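Local atomic coordinates of GDSL-like protein (Roseburia intestinalis L1-82, PDB entry 6HFZ), a protein that removes acetyl groups from acetylated mannans as a two-domain esterase. Residues 256-261 against 266-271; 77-82 against 88-93; 171-176 against 199-204; 182-185 against 190-193; 232-237 against 336-341. All blocks are in the same frame, centred on the assembly; numbering follows the deposited sequence.

Contact 1 of 5, residues 256-261 against 266-271; sequences DTSAQR and CFKHGW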
# COMPACT_ATOMS: atom_id res chain seq x y z
N ASP A 256 12.84 -5.03 19.21
CA ASP A 256 11.89 -4.11 19.80
C ASP A 256 10.64 -4.94 20.11
O ASP A 256 9.96 -5.35 19.20
CB ASP A 256 11.60 -2.92 18.87
CG ASP A 256 10.39 -2.08 19.25
OD1 ASP A 256 9.99 -2.12 20.46
OD2 ASP A 256 9.86 -1.39 18.38
N THR A 257 10.36 -5.19 21.39
CA THR A 257 9.26 -6.05 21.77
C THR A 257 8.02 -5.24 22.19
O THR A 257 7.05 -5.82 22.69
CB THR A 257 9.68 -7.02 22.89
OG1 THR A 257 10.07 -6.24 24.01
CG2 THR A 257 10.85 -7.90 22.50
N SER A 258 8.01 -3.93 21.93
CA SER A 258 6.91 -3.06 22.38
C SER A 258 5.64 -3.27 21.53
O SER A 258 5.65 -3.90 20.44
CB SER A 258 7.38 -1.61 22.43
OG SER A 258 7.54 -1.11 21.12
N ALA A 259 4.49 -2.90 22.09
CA ALA A 259 3.17 -3.20 21.49
C ALA A 259 2.94 -2.31 20.26
O ALA A 259 3.10 -1.10 20.34
CB ALA A 259 2.08 -2.99 22.51
N GLN A 260 2.50 -2.90 19.15
CA GLN A 260 2.01 -2.12 18.01
C GLN A 260 0.54 -1.77 18.28
O GLN A 260 -0.25 -2.67 18.25
CB GLN A 260 2.11 -2.92 16.71
CG GLN A 260 1.77 -2.07 15.49
CD GLN A 260 2.12 -2.71 14.17
OE1 GLN A 260 1.83 -3.87 13.95
NE2 GLN A 260 2.73 -1.94 13.28
N ARG A 261 0.24 -0.48 18.50
CA ARG A 261 -1.13 -0.01 18.84
C ARG A 261 -2.05 -0.26 17.63
O ARG A 261 -3.17 -0.74 17.75
CB ARG A 261 -1.10 1.47 19.29
CG ARG A 261 -0.09 1.78 20.40
CD ARG A 261 -0.16 3.17 21.04
NE ARG A 261 0.51 4.24 20.29
CZ ARG A 261 1.04 5.35 20.83
NH1 ARG A 261 1.22 5.46 22.14
NH2 ARG A 261 1.39 6.36 20.04
N CYS A 266 4.27 2.16 12.59
CA CYS A 266 4.89 1.23 11.69
C CYS A 266 6.33 0.89 12.10
O CYS A 266 6.85 -0.10 11.60
CB CYS A 266 4.79 1.74 10.26
SG CYS A 266 5.49 3.39 10.05
N PHE A 267 6.92 1.60 13.07
CA PHE A 267 8.27 1.18 13.55
C PHE A 267 8.08 0.29 14.79
O PHE A 267 8.30 0.72 15.92
CB PHE A 267 9.18 2.39 13.70
CG PHE A 267 9.22 3.27 12.47
CD1 PHE A 267 9.80 2.78 11.31
CD2 PHE A 267 8.60 4.51 12.44
CE1 PHE A 267 9.82 3.54 10.16
CE2 PHE A 267 8.64 5.28 11.27
CZ PHE A 267 9.25 4.79 10.14
N LYS A 268 7.59 -0.93 14.52
CA LYS A 268 7.36 -1.97 15.49
C LYS A 268 7.76 -3.29 14.87
O LYS A 268 7.79 -3.43 13.64
CB LYS A 268 5.88 -2.04 15.91
CG LYS A 268 5.38 -0.85 16.72
CD LYS A 268 5.95 -0.78 18.12
CE LYS A 268 5.64 0.53 18.83
NZ LYS A 268 6.35 1.65 18.23
N HIS A 269 8.00 -4.30 15.74
CA HIS A 269 8.28 -5.71 15.44
C HIS A 269 9.66 -5.93 14.81
O HIS A 269 9.96 -7.02 14.33
CB HIS A 269 7.20 -6.32 14.52
CG HIS A 269 5.84 -6.30 15.14
ND1 HIS A 269 5.68 -6.17 16.51
CD2 HIS A 269 4.60 -6.42 14.61
CE1 HIS A 269 4.36 -6.19 16.78
NE2 HIS A 269 3.69 -6.36 15.67
N GLY A 270 10.48 -4.88 14.82
CA GLY A 270 11.79 -4.98 14.24
C GLY A 270 12.88 -4.91 15.28
O GLY A 270 12.77 -5.46 16.38
N TRP A 271 13.98 -4.25 14.93
CA TRP A 271 15.18 -4.27 15.72
C TRP A 271 15.80 -2.88 15.66
O TRP A 271 15.72 -2.19 14.64
CB TRP A 271 16.20 -5.30 15.21
CG TRP A 271 15.78 -6.71 15.03
CD1 TRP A 271 15.93 -7.74 15.91
CD2 TRP A 271 15.18 -7.26 13.85
NE1 TRP A 271 15.50 -8.90 15.35
CE2 TRP A 271 15.01 -8.64 14.09
CE3 TRP A 271 14.78 -6.73 12.61
CZ2 TRP A 271 14.47 -9.50 13.15
CZ3 TRP A 271 14.23 -7.58 11.69
CH2 TRP A 271 14.09 -8.95 11.94
O HOH W 1 7.82 -7.74 18.36
O HOH W 2 7.56 -4.08 18.53
O HOH W 3 9.06 1.05 19.45
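The His269 ring has the CB of its own neighbour Lys268 over one face, 4.1 Å above the plane, and it meets the amide of Gln260 obliquely. That amide stands 69° away from the ring plane, with Gln260 OE1 3.6 Å from His269 NE2. Two residues earlier in the chain, the Phe267 ring carries Cys266 SG toward the rim of one face. Between these groups runs the chain of Lys268. Its CG lies 3.8 Å from Gln260 CA; the bend at chi2 (-70°) then carries the chain on so that CE comes within 3.4 Å of both Ser258 OG and Ala259 O, and a second bend at chi4 turns the ammonium. That group bonds back to Phe267 O and makes a salt bridge with Asp265, whose backbone O also takes Gln260 NE2. Asp256 N gives a nearly straight bond to Gly270 O (2.9 Å, 175°), and Asp256 OD2 bonds to Tyr362 OH. Waters add to this. One links Asp256 O and Ser258 O to His269 N; another ties Asp256 OD2 and Ser258 OG to Lys268 NZ. Asp256 OD1 accepts Ser258 N, the bond of an Asx turn, and also Ser258 OG at 2.7 Å; the turn stands at the start of the long surface loop joining the antiparallel strands 254-255 and 271-273.

Contact 2 of 5, residues 77-82 against 88-93; sequences AGIGGT and VARAEA. With ACT (acetate ion), chain E.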
# COMPACT_ATOMS: atom_id res chain seq x y z
N ALA A 77 -6.93 -0.06 6.25
CA ALA A 77 -5.60 -0.65 6.25
C ALA A 77 -4.63 0.24 5.46
O ALA A 77 -3.66 -0.24 4.88
CB ALA A 77 -5.64 -2.03 5.68
N GLY A 78 -4.89 1.54 5.43
CA GLY A 78 -3.96 2.53 4.86
C GLY A 78 -2.74 2.76 5.76
O GLY A 78 -2.89 2.83 6.99
N ILE A 79 -1.56 2.89 5.14
CA ILE A 79 -0.35 3.25 5.84
C ILE A 79 0.37 4.28 4.98
O ILE A 79 0.71 3.97 3.86
CB ILE A 79 0.55 2.04 6.16
CG1 ILE A 79 -0.12 0.94 6.98
CG2 ILE A 79 1.83 2.52 6.83
CD1 ILE A 79 0.75 -0.28 7.20
N GLY A 80 0.57 5.48 5.52
CA GLY A 80 1.15 6.57 4.78
C GLY A 80 2.54 6.29 4.27
O GLY A 80 3.40 5.72 4.99
N GLY A 81 2.79 6.73 3.04
CA GLY A 81 4.09 6.73 2.41
C GLY A 81 4.60 5.32 2.12
O GLY A 81 5.83 5.10 2.18
N THR A 82 3.70 4.41 1.75
CA THR A 82 4.04 3.05 1.38
C THR A 82 3.28 2.62 0.12
O THR A 82 2.28 3.22 -0.30
CB THR A 82 3.81 2.04 2.51
OG1 THR A 82 2.42 1.91 2.72
CG2 THR A 82 4.53 2.42 3.79
N VAL A 88 1.46 -6.09 -0.64
CA VAL A 88 1.39 -7.56 -0.86
C VAL A 88 2.00 -8.32 0.32
O VAL A 88 1.46 -9.39 0.70
CB VAL A 88 1.98 -7.99 -2.23
CG1 VAL A 88 3.45 -7.68 -2.29
CG2 VAL A 88 1.69 -9.45 -2.55
N ALA A 89 3.04 -7.80 0.96
CA ALA A 89 3.71 -8.45 2.13
C ALA A 89 2.89 -8.33 3.41
O ALA A 89 3.11 -9.15 4.25
CB ALA A 89 5.05 -7.83 2.38
N ARG A 90 2.07 -7.28 3.57
CA ARG A 90 1.27 -7.05 4.77
C ARG A 90 -0.20 -7.46 4.57
O ARG A 90 -1.00 -7.36 5.51
CB ARG A 90 1.40 -5.61 5.25
CG ARG A 90 0.63 -4.57 4.45
CD ARG A 90 1.13 -3.19 4.72
NE ARG A 90 0.43 -2.17 3.95
CZ ARG A 90 -0.74 -1.62 4.24
NH1 ARG A 90 -1.44 -2.05 5.28
NH2 ARG A 90 -1.18 -0.59 3.50
N ALA A 91 -0.56 -7.91 3.37
CA ALA A 91 -1.98 -8.08 3.03
C ALA A 91 -2.64 -9.10 3.97
O ALA A 91 -3.73 -8.88 4.47
CB ALA A 91 -2.17 -8.45 1.57
N GLU A 92 -1.94 -10.22 4.25
CA GLU A 92 -2.51 -11.28 5.12
C GLU A 92 -2.85 -10.73 6.52
O GLU A 92 -3.98 -10.87 7.01
CB GLU A 92 -1.52 -12.45 5.23
CG GLU A 92 -1.65 -13.46 4.12
CD GLU A 92 -3.01 -14.15 4.00
OE1 GLU A 92 -3.30 -14.66 2.89
OE2 GLU A 92 -3.78 -14.18 5.01
N ALA A 93 -1.86 -10.11 7.17
CA ALA A 93 -2.05 -9.61 8.53
C ALA A 93 -3.04 -8.43 8.60
O ALA A 93 -3.88 -8.38 9.48
CB ALA A 93 -0.73 -9.18 9.13
C ACT E . 1.16 9.10 0.61
O ACT E . 1.79 10.07 1.13
OXT ACT E . 1.18 7.95 1.07
CH3 ACT E . 0.33 9.28 -0.62
O HOH W 4 1.47 -0.42 1.81
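Ala77 O is gripped by both terminal nitrogens of Arg90, NH1 and NH2, each at 2.9 Å. The oxygen lies almost exactly in the guanidinium plane, but because the two donors share one acceptor, both bonds are bent, to 143° and 144°. NH1 also makes a salt bridge with Asp94. The Arg90 chain arrives straight: after CG has been set between the backbone N and the carbonyl carbon (chi1 76°), it stays extended as far as NE. Ile79 comes from the opposite direction and lays CD1 over one face of the guanidinium, 3.4 Å from Arg90 NH1, so an apolar methyl faces the flat charge while oxygens take its rim. Arg90 NE gives its hydrogen to a water 3.0 Å away, and that same water donates to Thr82 OG1. Thr82 OG1 in turn bonds to Ile79 O at 2.9 Å, a side-chain bond that spans the type II turn 79-82. With a methionine here the guanidinium is gone, and Ala77 O would probably be left without a mate and the Asp94 carboxylate without its countercharge. Within this turn, Gly81 N donates to an acetate oxygen, OXT, at 2.8 Å; Ser41 N and Asn110 ND2 hold the same ion, consistent with the oxyanion hole of SGNH hydrolases. Strand 71-78 is an outermost strand of the mixed sheet, bonded to strand 32-39, and helix 84-96 lies against it, with helix 115-129 beside Val88 and Ala91 and strand 237-241 touching Ala89 and Ala93.

Contact 3 of 5, residues 171-176 against 199-204; sequences STIYPE and HALVAS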
# COMPACT_ATOMS: atom_id res chain seq x y z
N SER A 171 -8.83 11.60 -14.55
CA SER A 171 -9.80 11.91 -15.63
C SER A 171 -11.08 12.59 -15.14
O SER A 171 -12.03 12.78 -15.96
CB SER A 171 -10.10 10.64 -16.37
OG SER A 171 -10.50 9.63 -15.47
N THR A 172 -11.14 13.01 -13.85
CA THR A 172 -12.31 13.68 -13.30
C THR A 172 -11.96 14.98 -12.56
O THR A 172 -12.41 16.05 -12.99
CB THR A 172 -13.07 12.77 -12.34
OG1 THR A 172 -12.11 12.21 -11.43
CG2 THR A 172 -13.83 11.69 -13.07
N ILE A 173 -11.18 14.90 -11.47
CA ILE A 173 -10.82 16.08 -10.68
C ILE A 173 -9.71 16.91 -11.36
O ILE A 173 -9.79 18.13 -11.46
CB ILE A 173 -10.41 15.67 -9.25
CG1 ILE A 173 -11.51 14.84 -8.58
CG2 ILE A 173 -10.06 16.89 -8.44
CD1 ILE A 173 -11.18 14.49 -7.14
N TYR A 174 -8.63 16.24 -11.75
CA TYR A 174 -7.47 16.93 -12.35
C TYR A 174 -7.90 17.77 -13.55
O TYR A 174 -7.45 18.91 -13.65
CB TYR A 174 -6.31 15.98 -12.69
CG TYR A 174 -5.19 16.65 -13.43
CD1 TYR A 174 -4.29 17.53 -12.83
CD2 TYR A 174 -5.09 16.45 -14.79
CE1 TYR A 174 -3.33 18.20 -13.59
CE2 TYR A 174 -4.11 17.06 -15.55
CZ TYR A 174 -3.21 17.93 -14.95
OH TYR A 174 -2.24 18.53 -15.75
N PRO A 175 -8.76 17.29 -14.48
CA PRO A 175 -9.23 18.14 -15.59
C PRO A 175 -9.81 19.49 -15.16
O PRO A 175 -9.52 20.51 -15.84
CB PRO A 175 -10.30 17.28 -16.29
CG PRO A 175 -9.78 15.85 -16.02
CD PRO A 175 -9.22 15.90 -14.60
N GLU A 176 -10.53 19.53 -14.01
CA GLU A 176 -11.08 20.80 -13.50
C GLU A 176 -9.97 21.67 -12.91
O GLU A 176 -9.99 22.91 -13.05
CB GLU A 176 -12.28 20.53 -12.58
CG GLU A 176 -13.49 19.99 -13.34
CD GLU A 176 -14.03 20.98 -14.36
OE1 GLU A 176 -14.67 21.94 -13.94
OE2 GLU A 176 -13.71 20.89 -15.56
N HIS A 199 -11.23 15.19 -0.21
CA HIS A 199 -11.71 13.86 0.18
C HIS A 199 -13.17 13.67 -0.22
O HIS A 199 -13.54 12.56 -0.62
CB HIS A 199 -11.52 13.56 1.69
CG HIS A 199 -10.15 13.05 1.99
ND1 HIS A 199 -9.80 11.73 1.73
CD2 HIS A 199 -9.04 13.66 2.45
CE1 HIS A 199 -8.52 11.58 2.05
NE2 HIS A 199 -8.05 12.70 2.54
N ALA A 200 -14.01 14.69 -0.04
CA ALA A 200 -15.44 14.56 -0.42
C ALA A 200 -15.57 14.37 -1.94
O ALA A 200 -16.36 13.53 -2.39
CB ALA A 200 -16.23 15.76 0.06
N LEU A 201 -14.75 15.09 -2.73
CA LEU A 201 -14.73 14.94 -4.23
C LEU A 201 -14.28 13.52 -4.62
O LEU A 201 -14.87 12.87 -5.51
CB LEU A 201 -13.78 15.98 -4.82
CG LEU A 201 -14.26 16.88 -5.95
CD1 LEU A 201 -15.76 17.04 -5.99
CD2 LEU A 201 -13.56 18.22 -5.88
N VAL A 202 -13.27 12.99 -3.94
CA VAL A 202 -12.75 11.67 -4.28
C VAL A 202 -13.85 10.62 -4.03
O VAL A 202 -14.10 9.72 -4.86
CB VAL A 202 -11.43 11.33 -3.55
CG1 VAL A 202 -11.07 9.85 -3.59
CG2 VAL A 202 -10.29 12.18 -4.10
N ALA A 203 -14.49 10.73 -2.86
CA ALA A 203 -15.54 9.82 -2.50
C ALA A 203 -16.68 9.96 -3.50
O ALA A 203 -17.32 9.01 -3.79
CB ALA A 203 -16.00 10.10 -1.09
N SER A 204 -16.99 11.20 -3.92
CA SER A 204 -18.14 11.40 -4.83
C SER A 204 -17.90 10.65 -6.15
O SER A 204 -18.84 10.14 -6.74
CB SER A 204 -18.41 12.88 -5.08
OG SER A 204 -17.41 13.45 -5.92
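In the helical layer of the SGNH hydrolase domain, the short helix 173-178 meets the long helix 196-215 through Ile173, Leu201 and Val202. All the touching from the short helix is done by one methyl of Ile173. With CG1 anti to the carbonyl carbon and chi2 at -177°, this side chain is stretched so that CD1 projects furthest, arriving 3.8 Å from Leu201 CB and 3.9 Å from Val202 CG2. Leu201 CG is also near, 4.1 Å from the same Ile173 CD1. The isoleucine crosses Leu201 obliquely and Val202 at about a right angle, so the methyl fits beside two successive residues of the opposite helix. No polar bond joins the segments, and the backbones keep their distance, with Ile173 CA 7.6 Å from Leu201 CA. The fold here is an alpha/beta one, in which helices pack around a central mixed sheet, and all three residues are buried. Leu201 departs from the staggered settings (chi1 -129°), and its side chain also touches Tyr3 and Ile5 of the N-terminal segment. Ser204 OG donates to Leu201 O at 2.6 Å and also bonds to Tyr7 OH. Val202 has a further neighbour in Tyr55 of helix 55-66, while Ile173, whose CD1 is wedged between Leu201 and Val202, also touches Tyr145.

Contact 4 of 5, residues 182-185 against 190-193; sequences IENR and DDLH. With ACT (acetate ion), chain E.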
# COMPACT_ATOMS: atom_id res chain seq x y z
N ILE A 182 -10.94 24.66 -10.49
CA ILE A 182 -10.64 24.42 -9.08
C ILE A 182 -9.20 24.87 -8.84
O ILE A 182 -8.28 24.38 -9.54
CB ILE A 182 -10.76 22.93 -8.73
CG1 ILE A 182 -12.17 22.37 -8.95
CG2 ILE A 182 -10.23 22.66 -7.33
CD1 ILE A 182 -12.26 20.89 -8.80
N GLU A 183 -8.97 25.78 -7.89
CA GLU A 183 -7.57 26.13 -7.55
C GLU A 183 -7.05 25.06 -6.58
O GLU A 183 -7.79 24.59 -5.73
CB GLU A 183 -7.35 27.53 -6.96
CG GLU A 183 -5.94 28.09 -7.26
CD GLU A 183 -4.74 27.59 -6.42
OE1 GLU A 183 -4.91 27.39 -5.20
OE2 GLU A 183 -3.63 27.43 -6.98
N ASN A 184 -5.80 24.63 -6.80
CA ASN A 184 -5.23 23.48 -6.10
C ASN A 184 -5.49 23.55 -4.59
O ASN A 184 -5.90 22.57 -3.99
CB ASN A 184 -3.72 23.37 -6.32
CG ASN A 184 -3.39 23.11 -7.77
OD1 ASN A 184 -3.81 23.85 -8.66
ND2 ASN A 184 -2.60 22.06 -8.01
N ARG A 185 -5.26 24.73 -3.99
CA ARG A 185 -5.28 24.87 -2.53
C ARG A 185 -6.70 24.82 -1.98
O ARG A 185 -6.87 24.64 -0.79
CB ARG A 185 -4.52 26.13 -2.11
CG ARG A 185 -3.05 26.09 -2.47
CD ARG A 185 -2.23 25.05 -1.72
NE ARG A 185 -0.95 24.84 -2.37
CZ ARG A 185 -0.73 23.88 -3.26
NH1 ARG A 185 -1.62 22.91 -3.38
NH2 ARG A 185 0.32 23.94 -4.05
N ASP A 190 -0.78 20.38 -0.54
CA ASP A 190 0.53 19.99 -1.00
C ASP A 190 0.52 19.29 -2.36
O ASP A 190 1.54 18.76 -2.72
CB ASP A 190 1.24 19.06 -0.01
CG ASP A 190 0.49 17.77 0.29
OD1 ASP A 190 -0.44 17.43 -0.44
OD2 ASP A 190 0.79 17.20 1.33
N ASP A 191 -0.63 19.28 -3.05
CA ASP A 191 -0.81 18.74 -4.39
C ASP A 191 -0.82 17.21 -4.40
O ASP A 191 -0.90 16.61 -5.47
CB ASP A 191 0.24 19.27 -5.34
CG ASP A 191 0.00 20.73 -5.61
OD1 ASP A 191 -1.19 21.16 -5.61
OD2 ASP A 191 1.00 21.44 -5.75
N LEU A 192 -0.86 16.59 -3.23
CA LEU A 192 -0.94 15.12 -3.16
C LEU A 192 -2.08 14.71 -2.22
O LEU A 192 -2.97 13.94 -2.61
CB LEU A 192 0.41 14.58 -2.68
CG LEU A 192 0.43 13.07 -2.37
CD1 LEU A 192 0.01 12.25 -3.58
CD2 LEU A 192 1.82 12.63 -1.90
N HIS A 193 -2.02 15.19 -0.97
CA HIS A 193 -2.99 14.83 0.07
C HIS A 193 -4.20 15.74 0.00
O HIS A 193 -4.06 16.95 0.11
CB HIS A 193 -2.38 14.90 1.49
CG HIS A 193 -1.14 14.08 1.58
ND1 HIS A 193 0.12 14.64 1.46
CD2 HIS A 193 -0.98 12.73 1.63
CE1 HIS A 193 1.03 13.66 1.49
NE2 HIS A 193 0.36 12.47 1.58
C ACT E . 1.16 9.10 0.61
O ACT E . 1.79 10.07 1.13
OXT ACT E . 1.18 7.95 1.07
CH3 ACT E . 0.33 9.28 -0.62
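Asn184 meets Asp191 OD1 with successive atoms of its side chain: CB lies 3.4 Å from that oxygen, CG 3.6 Å, and ND2 at the tip donates to it at 2.9 Å. Its first torsion, with CG anti to the carbonyl carbon (chi1 -64°), aims the amide across the carboxylate, the two planes standing 77° apart. ND2 also reaches Tyr145 O. Asp191 OD1 is approached on the other face by Arg185 NH1, again at 2.9 Å, so an amide and a guanidinium hold one oxygen from above and below its plane. Arg185 closes an end-on salt bridge by giving NH2 to Asp191 OD2 at 3.1 Å; both oxygens lie near the guanidinium plane, but the two flat groups are turned 54° from each other. Thr188 O takes a further bond from Arg185 NH1, tying the intervening turn to the same cation.

Just before Asp191, Asp190 faces the other way. Its OD1 accepts the backbone N of Leu192 and, through the syn lone pair, that of His193, the Leu192 bond an Asx turn and the His193 bond an Asx motif, which together hold the carboxylate. Its OD2 then receives His193 ND1 at 2.6 Å, in the ring plane and nearly straight. Leu192 CG covers the centre of one ring face, and on the far edge His193 NE2 donates to the acetate oxygen O at 2.8 Å. With Ser41 close to NE2, this matches the charge-relay geometry of a Ser-His-Asp triad, and the DxxH spacing is that of SGNH hydrolases, so the loop probably carries part of the active site.

Contact 5 of 5, residues 232-237 against 336-341; sequences KNTYEK and LEHGEN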
# COMPACT_ATOMS: atom_id res chain seq x y z
N LYS A 232 6.02 -11.30 -14.59
CA LYS A 232 6.71 -12.46 -13.96
C LYS A 232 6.11 -12.83 -12.59
O LYS A 232 6.29 -13.95 -12.10
CB LYS A 232 8.19 -12.15 -13.78
CG LYS A 232 8.99 -12.03 -15.07
CD LYS A 232 10.47 -11.93 -14.79
CE LYS A 232 11.27 -11.52 -16.02
NZ LYS A 232 11.30 -12.59 -17.04
N ASN A 233 5.40 -11.89 -11.97
CA ASN A 233 4.60 -12.11 -10.79
C ASN A 233 5.43 -12.72 -9.65
O ASN A 233 4.96 -13.60 -8.95
CB ASN A 233 3.37 -12.96 -11.09
CG ASN A 233 2.44 -13.08 -9.92
OD1 ASN A 233 2.16 -12.08 -9.24
ND2 ASN A 233 1.99 -14.31 -9.65
N THR A 234 6.65 -12.21 -9.44
CA THR A 234 7.54 -12.77 -8.43
C THR A 234 7.34 -12.18 -7.03
O THR A 234 8.18 -12.41 -6.15
CB THR A 234 9.00 -12.70 -8.91
OG1 THR A 234 9.47 -11.37 -8.99
CG2 THR A 234 9.20 -13.35 -10.27
N TYR A 235 6.27 -11.38 -6.81
CA TYR A 235 6.02 -10.77 -5.48
C TYR A 235 4.74 -11.33 -4.84
O TYR A 235 4.47 -11.00 -3.69
CB TYR A 235 5.99 -9.24 -5.54
CG TYR A 235 7.34 -8.62 -5.77
CD1 TYR A 235 7.79 -8.39 -7.05
CD2 TYR A 235 8.20 -8.29 -4.72
CE1 TYR A 235 9.03 -7.83 -7.29
CE2 TYR A 235 9.43 -7.70 -4.94
CZ TYR A 235 9.84 -7.47 -6.23
OH TYR A 235 11.08 -6.94 -6.49
N GLU A 236 4.00 -12.22 -5.52
CA GLU A 236 2.76 -12.73 -4.97
C GLU A 236 2.96 -13.43 -3.62
O GLU A 236 2.12 -13.30 -2.72
CB GLU A 236 2.01 -13.64 -5.93
CG GLU A 236 0.54 -13.85 -5.53
CD GLU A 236 -0.32 -14.75 -6.42
OE1 GLU A 236 -1.41 -15.18 -5.94
OE2 GLU A 236 0.09 -15.01 -7.57
N LYS A 237 4.04 -14.20 -3.49
CA LYS A 237 4.46 -14.67 -2.19
C LYS A 237 5.52 -13.70 -1.68
O LYS A 237 6.60 -13.62 -2.24
CB LYS A 237 4.98 -16.12 -2.29
CG LYS A 237 5.39 -16.65 -0.93
CD LYS A 237 5.67 -18.14 -0.82
CE LYS A 237 5.98 -18.49 0.63
NZ LYS A 237 6.96 -19.60 0.73
N LEU A 336 17.72 -7.19 -4.10
CA LEU A 336 17.87 -8.25 -5.08
C LEU A 336 16.53 -8.38 -5.81
O LEU A 336 15.51 -8.52 -5.14
CB LEU A 336 18.18 -9.59 -4.40
CG LEU A 336 18.40 -10.77 -5.35
CD1 LEU A 336 19.63 -10.52 -6.23
CD2 LEU A 336 18.53 -12.08 -4.60
N GLU A 337 16.57 -8.41 -7.14
CA GLU A 337 15.36 -8.67 -7.91
C GLU A 337 15.64 -9.70 -9.03
O GLU A 337 16.61 -9.57 -9.78
CB GLU A 337 14.81 -7.38 -8.49
CG GLU A 337 13.46 -7.58 -9.17
CD GLU A 337 12.73 -6.31 -9.55
OE1 GLU A 337 13.26 -5.53 -10.36
OE2 GLU A 337 11.60 -6.13 -9.06
N HIS A 338 14.75 -10.69 -9.11
CA HIS A 338 14.74 -11.75 -10.10
C HIS A 338 16.07 -12.52 -10.05
O HIS A 338 16.61 -12.88 -11.09
CB HIS A 338 14.43 -11.20 -11.49
CG HIS A 338 13.11 -10.52 -11.61
ND1 HIS A 338 12.86 -9.63 -12.63
CD2 HIS A 338 11.99 -10.62 -10.87
CE1 HIS A 338 11.62 -9.17 -12.50
NE2 HIS A 338 11.07 -9.77 -11.41
N GLY A 339 16.56 -12.76 -8.83
CA GLY A 339 17.75 -13.53 -8.55
C GLY A 339 17.44 -15.01 -8.46
O GLY A 339 16.40 -15.46 -8.88
N GLU A 340 18.39 -15.76 -7.91
CA GLU A 340 18.23 -17.16 -7.73
C GLU A 340 17.30 -17.34 -6.54
O GLU A 340 17.42 -16.63 -5.51
CB GLU A 340 19.59 -17.82 -7.49
CG GLU A 340 19.53 -19.28 -7.16
CD GLU A 340 20.90 -19.94 -7.04
OE1 GLU A 340 20.98 -21.12 -7.40
OE2 GLU A 340 21.88 -19.25 -6.59
N ASN A 341 16.36 -18.26 -6.71
CA ASN A 341 15.42 -18.61 -5.68
C ASN A 341 16.06 -19.66 -4.75
O ASN A 341 16.14 -20.83 -5.08
CB ASN A 341 14.11 -19.11 -6.28
CG ASN A 341 12.98 -19.00 -5.29
OD1 ASN A 341 13.19 -19.07 -4.07
ND2 ASN A 341 11.79 -18.76 -5.80
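Tyr235 OH donates to Glu337 OE2 at 2.7 Å; the oxygen lies at the ring edge, and the hydroxyl approaches OE2 on its anti side, tilted from the carboxylate plane. Beside this bond the His338 ring is clamped: Glu337 CG sits over the centre of one face, 3.7 Å above it, and Lys232 CD covers the opposite face in a CH-pi contact, 4.0 Å from the centroid and 18° off the normal. Thr234 OG1 comes in at the ring's edge, 3.2 Å from His338 CD2. The extended Glu337 chain (chi1 -174°) carries its carboxylate across to the tyrosine. Further out, helix 115-129 supplies the second shell. Glu119 takes both His338 NE2 and Thr234 OG1 through its two oxygens, and His116 ND1 shares Glu337 OE2 while its ring meets that of Tyr235 at about a right angle. A phenylalanine here has no hydroxyl, so Glu337 OE2 would probably be left with His116 and the carboxylate freer to turn. Asn288 holds the His338 backbone. The contact thus lies where the chain linking the domains, with helix 115-129 of the esterase domain beside it, packs on the turn between strands 329-336 and 342-352.

Contacts 2 and 4 close on the same acetate from two sides, Gly81 N and His193 NE2 both bonding to it, although their nearest atoms are about 6 Å apart; together they outline the probable active site. Contact 3 backs contact 4, their centres about 11 Å apart, with Leu201 CD2 against Ile182 CD1 at 4.2 Å. On the other flank, contact 2 touches contact 5, where Val88 CG2 lies 3.4 Å from Tyr235 O, so helix 84-96 reaches the domain junction. Contact 1 belongs to the beta domain, its segments lying in sequence between those of contact 5, and comes within about 5 Å of contact 2 at the nearest atoms without touching.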